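Local coordinates for protein cyclase (PDB 3TFZ) that probably cyclises and aromatises a nascent polyketide chain in the biosynthesis of the R1128 compounds of Streptomyces, using a helix-grip fold, at residues V13-A17 against D18-E22; G127-P131 against D132-E136; E136-E139 against A140-E143. All coordinates share one frame; numbering follows the deposited sequence.

Contact 1: residues V13-A17 against D18-E22; sequences VAAPA and DLVWE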
ATOM      1  N   VAL A  13      -9.385   5.714   0.986  1.00 15.61           N
ATOM      2  CA  VAL A  13     -10.002   7.048   0.692  1.00 14.22           C
ATOM      3  C   VAL A  13     -11.388   7.162   1.347  1.00 16.22           C
ATOM      4  O   VAL A  13     -12.250   6.264   1.196  1.00 16.69           O
ATOM      5  CB  VAL A  13     -10.092   7.307  -0.799  1.00 14.45           C
ATOM      6  CG1 VAL A  13     -10.605   8.812  -1.150  1.00 12.98           C
ATOM      7  CG2 VAL A  13      -8.674   7.084  -1.456  1.00 11.29           C
ATOM      8  N   ALA A  14     -11.613   8.216   2.151  1.00 16.41           N
ATOM      9  CA  ALA A  14     -12.926   8.302   2.791  1.00 16.69           C
ATOM     10  C   ALA A  14     -13.891   8.915   1.739  1.00 16.62           C
ATOM     11  O   ALA A  14     -14.324  10.033   1.916  1.00 17.63           O
ATOM     12  CB  ALA A  14     -12.865   9.168   4.095  1.00 15.06           C
ATOM     13  N   ALA A  15     -14.140   8.227   0.611  1.00 15.33           N
ATOM     14  CA  ALA A  15     -15.118   8.650  -0.448  1.00 14.36           C
ATOM     15  C   ALA A  15     -15.602   7.390  -1.132  1.00 15.17           C
ATOM     16  O   ALA A  15     -14.844   6.389  -1.188  1.00 14.28           O
ATOM     17  CB  ALA A  15     -14.458   9.586  -1.516  1.00 13.84           C
ATOM     18  N   PRO A  16     -16.827   7.420  -1.764  1.00 16.01           N
ATOM     19  CA  PRO A  16     -17.278   6.197  -2.538  1.00 15.61           C
ATOM     20  C   PRO A  16     -16.417   5.911  -3.803  1.00 16.12           C
ATOM     21  O   PRO A  16     -15.832   6.826  -4.376  1.00 17.47           O
ATOM     22  CB  PRO A  16     -18.747   6.554  -2.939  1.00 16.46           C
ATOM     23  CG  PRO A  16     -19.171   7.831  -1.946  1.00 12.50           C
ATOM     24  CD  PRO A  16     -17.793   8.538  -1.895  1.00 15.40           C
ATOM     25  N   ALA A  17     -16.415   4.679  -4.286  1.00 16.03           N
ATOM     26  CA  ALA A  17     -15.446   4.213  -5.292  1.00 15.44           C
ATOM     27  C   ALA A  17     -15.716   4.884  -6.604  1.00 16.15           C
ATOM     28  O   ALA A  17     -14.808   5.186  -7.309  1.00 19.11           O
ATOM     29  CB  ALA A  17     -15.466   2.670  -5.376  1.00 11.44           C
ATOM     30  N   ASP A  18     -16.958   5.172  -6.908  1.00 19.41           N
ATOM     31  CA  ASP A  18     -17.384   5.928  -8.073  1.00 22.25           C
ATOM     32  C   ASP A  18     -16.859   7.377  -8.081  1.00 22.09           C
ATOM     33  O   ASP A  18     -16.492   7.885  -9.128  1.00 23.02           O
ATOM     34  CB  ASP A  18     -18.952   5.878  -8.246  1.00 24.19           C
ATOM     35  CG  ASP A  18     -19.460   4.481  -8.666  1.00 30.25           C
ATOM     36  OD1 ASP A  18     -18.643   3.550  -8.995  1.00 39.82           O
ATOM     37  OD2 ASP A  18     -20.670   4.247  -8.672  1.00 37.54           O
ATOM     38  N   LEU A  19     -16.815   8.046  -6.928  1.00 22.58           N
ATOM     39  CA  LEU A  19     -16.258   9.364  -6.915  1.00 21.73           C
ATOM     40  C   LEU A  19     -14.712   9.350  -7.144  1.00 20.75           C
ATOM     41  O   LEU A  19     -14.098  10.227  -7.860  1.00 21.62           O
ATOM     42  CB  LEU A  19     -16.676  10.029  -5.637  1.00 23.66           C
ATOM     43  CG  LEU A  19     -16.223  11.493  -5.488  1.00 24.91           C
ATOM     44  CD1 LEU A  19     -16.810  12.280  -6.714  1.00 28.62           C
ATOM     45  CD2 LEU A  19     -16.846  11.939  -4.222  1.00 24.13           C
ATOM     46  N   VAL A  20     -14.064   8.340  -6.581  1.00 17.62           N
ATOM     47  CA  VAL A  20     -12.655   8.148  -6.796  1.00 14.37           C
ATOM     48  C   VAL A  20     -12.374   7.851  -8.260  1.00 14.84           C
ATOM     49  O   VAL A  20     -11.388   8.272  -8.764  1.00 14.44           O
ATOM     50  CB  VAL A  20     -12.145   7.025  -5.893  1.00 13.54           C
ATOM     51  CG1 VAL A  20     -10.687   6.730  -6.169  1.00 10.24           C
ATOM     52  CG2 VAL A  20     -12.334   7.395  -4.400  1.00 11.50           C
ATOM     53  N   TRP A  21     -13.224   7.048  -8.908  1.00 17.09           N
ATOM     54  CA  TRP A  21     -13.107   6.772 -10.308  1.00 17.01           C
ATOM     55  C   TRP A  21     -13.127   8.120 -11.077  1.00 18.22           C
ATOM     56  O   TRP A  21     -12.231   8.364 -11.893  1.00 17.12           O
ATOM     57  CB  TRP A  21     -14.257   5.854 -10.795  1.00 19.20           C
ATOM     58  CG  TRP A  21     -14.138   5.707 -12.317  1.00 20.30           C
ATOM     59  CD1 TRP A  21     -14.949   6.253 -13.290  1.00 21.15           C
ATOM     60  CD2 TRP A  21     -13.072   5.035 -12.999  1.00 21.04           C
ATOM     61  NE1 TRP A  21     -14.444   5.931 -14.546  1.00 21.41           N
ATOM     62  CE2 TRP A  21     -13.263   5.234 -14.384  1.00 20.75           C
ATOM     63  CE3 TRP A  21     -11.953   4.268 -12.553  1.00 22.60           C
ATOM     64  CZ2 TRP A  21     -12.383   4.684 -15.348  1.00 16.62           C
ATOM     65  CZ3 TRP A  21     -11.128   3.741 -13.458  1.00 18.03           C
ATOM     66  CH2 TRP A  21     -11.366   3.907 -14.863  1.00 19.94           C
ATOM     67  N   GLU A  22     -14.158   8.964 -10.829  1.00 18.19           N
ATOM     68  CA  GLU A  22     -14.275  10.232 -11.484  1.00 20.10           C
ATOM     69  C   GLU A  22     -13.021  11.103 -11.414  1.00 19.15           C
ATOM     70  O   GLU A  22     -12.725  11.754 -12.387  1.00 19.54           O
ATOM     71  CB  GLU A  22     -15.486  11.023 -11.001  1.00 21.89           C
ATOM     72  CG  GLU A  22     -16.839  10.378 -11.421  1.00 31.75           C
ATOM     73  CD  GLU A  22     -18.005  11.122 -10.837  1.00 44.29           C
ATOM     74  OE1 GLU A  22     -17.768  12.316 -10.463  1.00 47.86           O
ATOM     75  OE2 GLU A  22     -19.144  10.529 -10.754  1.00 49.43           O
TER
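Val13 and Val20 meet tip to tip, CG1 of Val13 standing 3.9 Å from CG2 of Val20, where the first strand of this helix-grip fold hands over to helix 17-25. The same methyl of Val20 also packs on Ala15, 4.2 Å from its CB. It can serve both because, with CG1 of Val20 anti to the backbone N (chi1 176°), CG2 falls beside that N and faces the incoming chain. Alongside, Pro16 and Leu19 lie side by side and point the same way, the ring carbon CD of Pro16 against CB of Leu19.

Behind these apolar touches stands the start of the helix, with Pro16 in the N-cap position. Its carbonyl O takes Val20 N at 3.2 Å, in the carbonyl plane, and a weaker, more bent bond from Leu19 N. The next turn follows with Trp21 N on Ala17 O at 2.9 Å.

Further out, strand 105-116 backs the valines through Leu108, and helix 131-164 packs on Val13 by Leu154 and Ala157 and on Ala15 and Leu19 by Val161, so Val13 touches both the sheet and the long helix. The side chain of Asp18 faces elsewhere, its OD1 forming a salt bridge with Arg76. Ala15, in turn, is fixed through its carbonyl O, which is hydrogen-bonded to OG1 of Thr106.

Contact 2: residues G127-P131 against D132-E136; sequences GKLTP and DEARE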
ATOM      1  N   GLY A 127      24.158   8.727 -21.092  1.00 30.99           N
ATOM      2  CA  GLY A 127      25.479   9.331 -20.949  1.00 31.01           C
ATOM      3  C   GLY A 127      25.824  10.079 -19.664  1.00 32.54           C
ATOM      4  O   GLY A 127      26.800  10.838 -19.653  1.00 36.07           O
ATOM      5  N   LYS A 128      25.072   9.835 -18.595  1.00 30.96           N
ATOM      6  CA  LYS A 128      25.272  10.574 -17.352  1.00 31.45           C
ATOM      7  C   LYS A 128      25.479   9.743 -16.079  1.00 29.08           C
ATOM      8  O   LYS A 128      26.190  10.181 -15.175  1.00 30.88           O
ATOM      9  CB  LYS A 128      24.120  11.561 -17.136  1.00 32.93           C
ATOM     10  CG  LYS A 128      24.557  12.927 -16.632  1.00 44.87           C
ATOM     11  CD  LYS A 128      24.549  12.981 -15.112  1.00 52.61           C
ATOM     12  CE  LYS A 128      24.923  14.365 -14.608  1.00 55.85           C
ATOM     13  NZ  LYS A 128      24.140  14.747 -13.401  1.00 51.37           N
ATOM     14  N   LEU A 129      24.860   8.567 -15.985  1.00 24.84           N
ATOM     15  CA  LEU A 129      24.872   7.848 -14.705  1.00 23.82           C
ATOM     16  C   LEU A 129      25.344   6.409 -14.880  1.00 24.06           C
ATOM     17  O   LEU A 129      25.050   5.804 -15.898  1.00 22.60           O
ATOM     18  CB  LEU A 129      23.454   7.845 -14.034  1.00 20.43           C
ATOM     19  CG  LEU A 129      22.718   9.117 -13.559  1.00 20.18           C
ATOM     20  CD1 LEU A 129      21.436   8.882 -12.842  1.00 16.40           C
ATOM     21  CD2 LEU A 129      23.652   9.887 -12.615  1.00 18.91           C
ATOM     22  N   THR A 130      26.033   5.843 -13.886  1.00 25.14           N
ATOM     23  CA  THR A 130      26.360   4.383 -13.876  1.00 25.51           C
ATOM     24  C   THR A 130      25.016   3.668 -13.770  1.00 24.50           C
ATOM     25  O   THR A 130      24.079   4.251 -13.313  1.00 25.32           O
ATOM     26  CB  THR A 130      27.234   4.016 -12.652  1.00 27.44           C
ATOM     27  OG1 THR A 130      26.604   4.527 -11.469  1.00 30.14           O
ATOM     28  CG2 THR A 130      28.666   4.668 -12.700  1.00 25.27           C
ATOM     29  N   PRO A 131      24.888   2.404 -14.177  1.00 25.71           N
ATOM     30  CA  PRO A 131      23.581   1.809 -13.906  1.00 22.98           C
ATOM     31  C   PRO A 131      23.171   1.781 -12.405  1.00 24.06           C
ATOM     32  O   PRO A 131      22.006   1.894 -12.114  1.00 23.08           O
ATOM     33  CB  PRO A 131      23.737   0.388 -14.403  1.00 22.31           C
ATOM     34  CG  PRO A 131      24.753   0.480 -15.510  1.00 26.52           C
ATOM     35  CD  PRO A 131      25.798   1.456 -14.900  1.00 27.78           C
ATOM     36  N   ASP A 132      24.097   1.647 -11.461  1.00 24.59           N
ATOM     37  CA  ASP A 132      23.745   1.588 -10.046  1.00 24.97           C
ATOM     38  C   ASP A 132      23.126   2.854  -9.581  1.00 23.85           C
ATOM     39  O   ASP A 132      22.182   2.834  -8.851  1.00 24.66           O
ATOM     40  CB  ASP A 132      25.030   1.339  -9.163  1.00 29.02           C
ATOM     41  CG  ASP A 132      25.388  -0.109  -9.058  1.00 31.13           C
ATOM     42  OD1 ASP A 132      26.474  -0.459  -8.536  1.00 39.25           O
ATOM     43  OD2 ASP A 132      24.622  -0.939  -9.571  1.00 34.53           O
ATOM     44  N   GLU A 133      23.728   3.966  -9.959  1.00 25.28           N
ATOM     45  CA  GLU A 133      23.212   5.358  -9.799  1.00 23.87           C
ATOM     46  C   GLU A 133      21.819   5.583 -10.362  1.00 21.87           C
ATOM     47  O   GLU A 133      20.936   5.977  -9.639  1.00 22.46           O
ATOM     48  CB  GLU A 133      24.197   6.339 -10.421  1.00 23.68           C
ATOM     49  CG  GLU A 133      25.467   6.399  -9.610  1.00 23.97           C
ATOM     50  CD  GLU A 133      26.667   7.116 -10.308  1.00 30.68           C
ATOM     51  OE1 GLU A 133      27.765   7.189  -9.657  1.00 26.58           O
ATOM     52  OE2 GLU A 133      26.499   7.620 -11.462  1.00 32.89           O
ATOM     53  N   ALA A 134      21.618   5.257 -11.627  1.00 21.07           N
ATOM     54  CA  ALA A 134      20.298   5.327 -12.268  1.00 19.55           C
ATOM     55  C   ALA A 134      19.249   4.479 -11.499  1.00 18.91           C
ATOM     56  O   ALA A 134      18.135   4.956 -11.247  1.00 18.50           O
ATOM     57  CB  ALA A 134      20.399   4.921 -13.749  1.00 16.34           C
ATOM     58  N   ARG A 135      19.592   3.247 -11.113  1.00 20.00           N
ATOM     59  CA  ARG A 135      18.691   2.422 -10.305  1.00 21.68           C
ATOM     60  C   ARG A 135      18.228   2.988  -9.028  1.00 22.19           C
ATOM     61  O   ARG A 135      17.066   2.862  -8.621  1.00 23.32           O
ATOM     62  CB  ARG A 135      19.395   1.130  -9.894  1.00 23.54           C
ATOM     63  CG  ARG A 135      19.272   0.038 -10.929  1.00 24.31           C
ATOM     64  CD  ARG A 135      20.121  -1.124 -10.440  1.00 34.53           C
ATOM     65  NE  ARG A 135      20.423  -1.735 -11.674  1.00 39.16           N
ATOM     66  CZ  ARG A 135      21.592  -2.040 -12.187  1.00 34.26           C
ATOM     67  NH1 ARG A 135      22.727  -2.024 -11.510  1.00 35.41           N
ATOM     68  NH2 ARG A 135      21.522  -2.510 -13.412  1.00 32.66           N
ATOM     69  N   GLU A 136      19.210   3.528  -8.355  1.00 25.53           N
ATOM     70  CA  GLU A 136      19.083   4.097  -7.050  1.00 27.15           C
ATOM     71  C   GLU A 136      18.235   5.336  -7.177  1.00 24.99           C
ATOM     72  O   GLU A 136      17.340   5.497  -6.401  1.00 25.83           O
ATOM     73  CB  GLU A 136      20.482   4.393  -6.534  1.00 27.95           C
ATOM     74  CG  GLU A 136      20.516   5.155  -5.289  1.00 37.99           C
ATOM     75  CD  GLU A 136      20.532   4.203  -4.117  1.00 47.47           C
ATOM     76  OE1 GLU A 136      21.042   3.111  -4.388  1.00 51.83           O
ATOM     77  OE2 GLU A 136      20.065   4.531  -2.982  1.00 46.72           O
TER
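One face of the Arg135 guanidinium is turned to Pro131, whose CB lies 3.8 Å from NH2 and whose carbonyl O sits above the plane toward the rim. At the edge, in the plane of the group, is OD2 of Asp132. It makes a salt bridge with NH1 at 2.9 Å, although the hydrogen bond within it is weak and bent. The arginine chain runs extended from CG to NE, and the proline over one face and the aspartate at the edge probably limit how the planar end turns.

The other flat group is the carboxylate of Glu133, whose side chain crosses that of Thr130 obliquely. Thr130 N reaches OE2 at 3.0 Å from above the carboxylate plane, 52° out of it. In return Glu133 N donates to OG1 of Thr130, the N-cap residue, and the two bonds make a capping box. A chi1 of 51° points OG1 at Glu133 N, though it is modelled too near the Glu133 side chain, and the details of this bond are doubtful. An alanine at Thr130 is likely to leave Glu133 N without its side-chain acceptor, reducing the box to the single bond at Thr130 N.

Leu129 places CD1 3.8 Å from CA of Ala134, and Ile88 also packs on this leucine. The helix proper begins with Ala134 N on Thr130 O, nearly straight at 179°, followed by Arg135 N on Pro131 O at 2.9 Å.

Chemically, this is the N-terminal end of helix 131-164, where amide N-H groups gather without earlier carbonyls: the hydroxyl supplies an acceptor, and the negative charges of Asp132 and Glu133 would probably interact favourably with the helix dipole.

Contact 3: residues E136-E139 against A140-E143; sequences EMLE and AVVE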
ATOM      1  N   GLU A 136      19.210   3.528  -8.355  1.00 25.53           N
ATOM      2  CA  GLU A 136      19.083   4.097  -7.050  1.00 27.15           C
ATOM      3  C   GLU A 136      18.235   5.336  -7.177  1.00 24.99           C
ATOM      4  O   GLU A 136      17.340   5.497  -6.401  1.00 25.83           O
ATOM      5  CB  GLU A 136      20.482   4.393  -6.534  1.00 27.95           C
ATOM      6  CG  GLU A 136      20.516   5.155  -5.289  1.00 37.99           C
ATOM      7  CD  GLU A 136      20.532   4.203  -4.117  1.00 47.47           C
ATOM      8  OE1 GLU A 136      21.042   3.111  -4.388  1.00 51.83           O
ATOM      9  OE2 GLU A 136      20.065   4.531  -2.982  1.00 46.72           O
ATOM     10  N   MET A 137      18.509   6.191  -8.162  1.00 23.22           N
ATOM     11  CA  MET A 137      17.711   7.371  -8.398  1.00 21.96           C
ATOM     12  C   MET A 137      16.210   7.073  -8.790  1.00 20.64           C
ATOM     13  O   MET A 137      15.280   7.733  -8.332  1.00 17.35           O
ATOM     14  CB  MET A 137      18.366   8.195  -9.513  1.00 23.27           C
ATOM     15  CG  MET A 137      17.426   9.239 -10.034  1.00 22.81           C
ATOM     16  SD  MET A 137      18.110  10.525 -11.030  1.00 24.70           S
ATOM     17  CE  MET A 137      16.535  11.368 -11.440  1.00 25.23           C
ATOM     18  N   LEU A 138      16.007   6.092  -9.675  1.00 19.69           N
ATOM     19  CA  LEU A 138      14.656   5.632 -10.039  1.00 19.95           C
ATOM     20  C   LEU A 138      13.894   5.020  -8.904  1.00 20.26           C
ATOM     21  O   LEU A 138      12.755   5.295  -8.802  1.00 22.90           O
ATOM     22  CB  LEU A 138      14.688   4.609 -11.180  1.00 18.59           C
ATOM     23  CG  LEU A 138      13.742   4.721 -12.408  1.00 20.44           C
ATOM     24  CD1 LEU A 138      13.422   3.426 -12.970  1.00 16.92           C
ATOM     25  CD2 LEU A 138      12.534   5.552 -12.317  1.00 14.91           C
ATOM     26  N   GLU A 139      14.472   4.181  -8.052  1.00 21.71           N
ATOM     27  CA  GLU A 139      13.683   3.784  -6.839  1.00 21.77           C
ATOM     28  C   GLU A 139      13.188   4.974  -6.024  1.00 21.43           C
ATOM     29  O   GLU A 139      12.036   4.913  -5.575  1.00 22.40           O
ATOM     30  CB  GLU A 139      14.421   2.893  -5.799  1.00 23.00           C
ATOM     31  CG  GLU A 139      15.016   1.687  -6.302  1.00 28.64           C
ATOM     32  CD  GLU A 139      14.135   0.474  -6.426  1.00 36.21           C
ATOM     33  OE1 GLU A 139      13.143   0.242  -5.631  1.00 34.61           O
ATOM     34  OE2 GLU A 139      14.533  -0.325  -7.321  1.00 40.32           O
ATOM     35  N   ALA A 140      14.051   6.004  -5.821  1.00 19.58           N
ATOM     36  CA  ALA A 140      13.733   7.130  -4.953  1.00 19.60           C
ATOM     37  C   ALA A 140      12.539   7.921  -5.515  1.00 18.64           C
ATOM     38  O   ALA A 140      11.684   8.417  -4.763  1.00 20.25           O
ATOM     39  CB  ALA A 140      14.938   8.042  -4.722  1.00 16.54           C
ATOM     40  N   VAL A 141      12.464   7.965  -6.820  1.00 17.38           N
ATOM     41  CA  VAL A 141      11.609   8.882  -7.551  1.00 18.72           C
ATOM     42  C   VAL A 141      10.229   8.140  -7.696  1.00 18.65           C
ATOM     43  O   VAL A 141       9.156   8.718  -7.546  1.00 18.99           O
ATOM     44  CB  VAL A 141      12.305   9.165  -8.964  1.00 18.80           C
ATOM     45  CG1 VAL A 141      11.231   9.132 -10.133  1.00 20.37           C
ATOM     46  CG2 VAL A 141      13.285  10.427  -8.891  1.00 17.17           C
ATOM     47  N   VAL A 142      10.280   6.851  -7.950  1.00 17.60           N
ATOM     48  CA  VAL A 142       9.057   6.092  -7.972  1.00 16.87           C
ATOM     49  C   VAL A 142       8.368   6.074  -6.591  1.00 18.90           C
ATOM     50  O   VAL A 142       7.166   6.348  -6.500  1.00 18.39           O
ATOM     51  CB  VAL A 142       9.333   4.649  -8.429  1.00 16.59           C
ATOM     52  CG1 VAL A 142       8.082   3.770  -8.080  1.00 16.40           C
ATOM     53  CG2 VAL A 142       9.699   4.637  -9.869  1.00  9.18           C
ATOM     54  N   GLU A 143       9.167   5.811  -5.537  1.00 19.75           N
ATOM     55  CA  GLU A 143       8.730   5.806  -4.167  1.00 19.86           C
ATOM     56  C   GLU A 143       8.125   7.177  -3.769  1.00 21.99           C
ATOM     57  O   GLU A 143       6.983   7.245  -3.240  1.00 22.52           O
ATOM     58  CB  GLU A 143       9.890   5.383  -3.238  1.00 20.65           C
ATOM     59  CG  GLU A 143       9.656   5.709  -1.765  1.00 26.82           C
ATOM     60  CD  GLU A 143       8.542   4.842  -1.136  1.00 34.52           C
ATOM     61  OE1 GLU A 143       8.229   3.799  -1.742  1.00 33.20           O
ATOM     62  OE2 GLU A 143       7.998   5.186  -0.040  1.00 39.36           O
TER
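Leu138 and Val142 carry the contact, one turn apart on helix 131-164, the long C-terminal helix that the sheet grips in this Bet v 1-like fold. The Leu138 side chain sets out at CB away from the next turn, but chi1 of -133°, off the usual staggered positions, places CG so that the end of the chain comes back nearer that turn. Its CD2 then comes to 3.9 Å from CG2 of Val142, the two side chains crossing at a slant, and lies 4.4 Å from CG1 of Val141. The whole side chain is buried against the sheet, touching Phe114 on strand 105-116, Val89 and Met92 on strand 89-100, and Ile88 from the preceding loop, and Val142 shares Phe114 and Met92 with it.

A separate apolar touch joins CE at the end of Met137 to CG2 of Val141; the side chain of Val141 is also about 4 Å from a bound 3-cyclohexyl-1-propylsulfonic acid, probably carried over from crystallisation. The carboxylates of Glu139 and Glu143 find partners on strand 5-13: OE2 of Glu139 forms a salt bridge with Arg5, and OE1 of Glu143 hydrogen-bonds His9.

Along the backbone, Val141 N bonds weakly to both Met137 O and Leu138 O. The ladder tightens just beyond: Val142 N meets Leu138 O at 3.0 Å with an N-H...O angle of 168°.

From the N terminus, strand 5-13 runs into contact 1, a tight turn that starts helix 17-25. The chain then makes the rest of the sheet and, after strand 105-116, a loop that ends in contact 2, the start of helix 131-164. Contact 3 continues that helix: the two share Glu136, and Leu129 CD1 lies 4.1 Å from Met137 SD. None of the three encloses or crosses another; each is local and they follow in series. Contact 1 lies across the chain's centre from the others, its centre about 38 Å from that of contact 2, yet the far part of the same long helix packs on it, linking both ends of the fold.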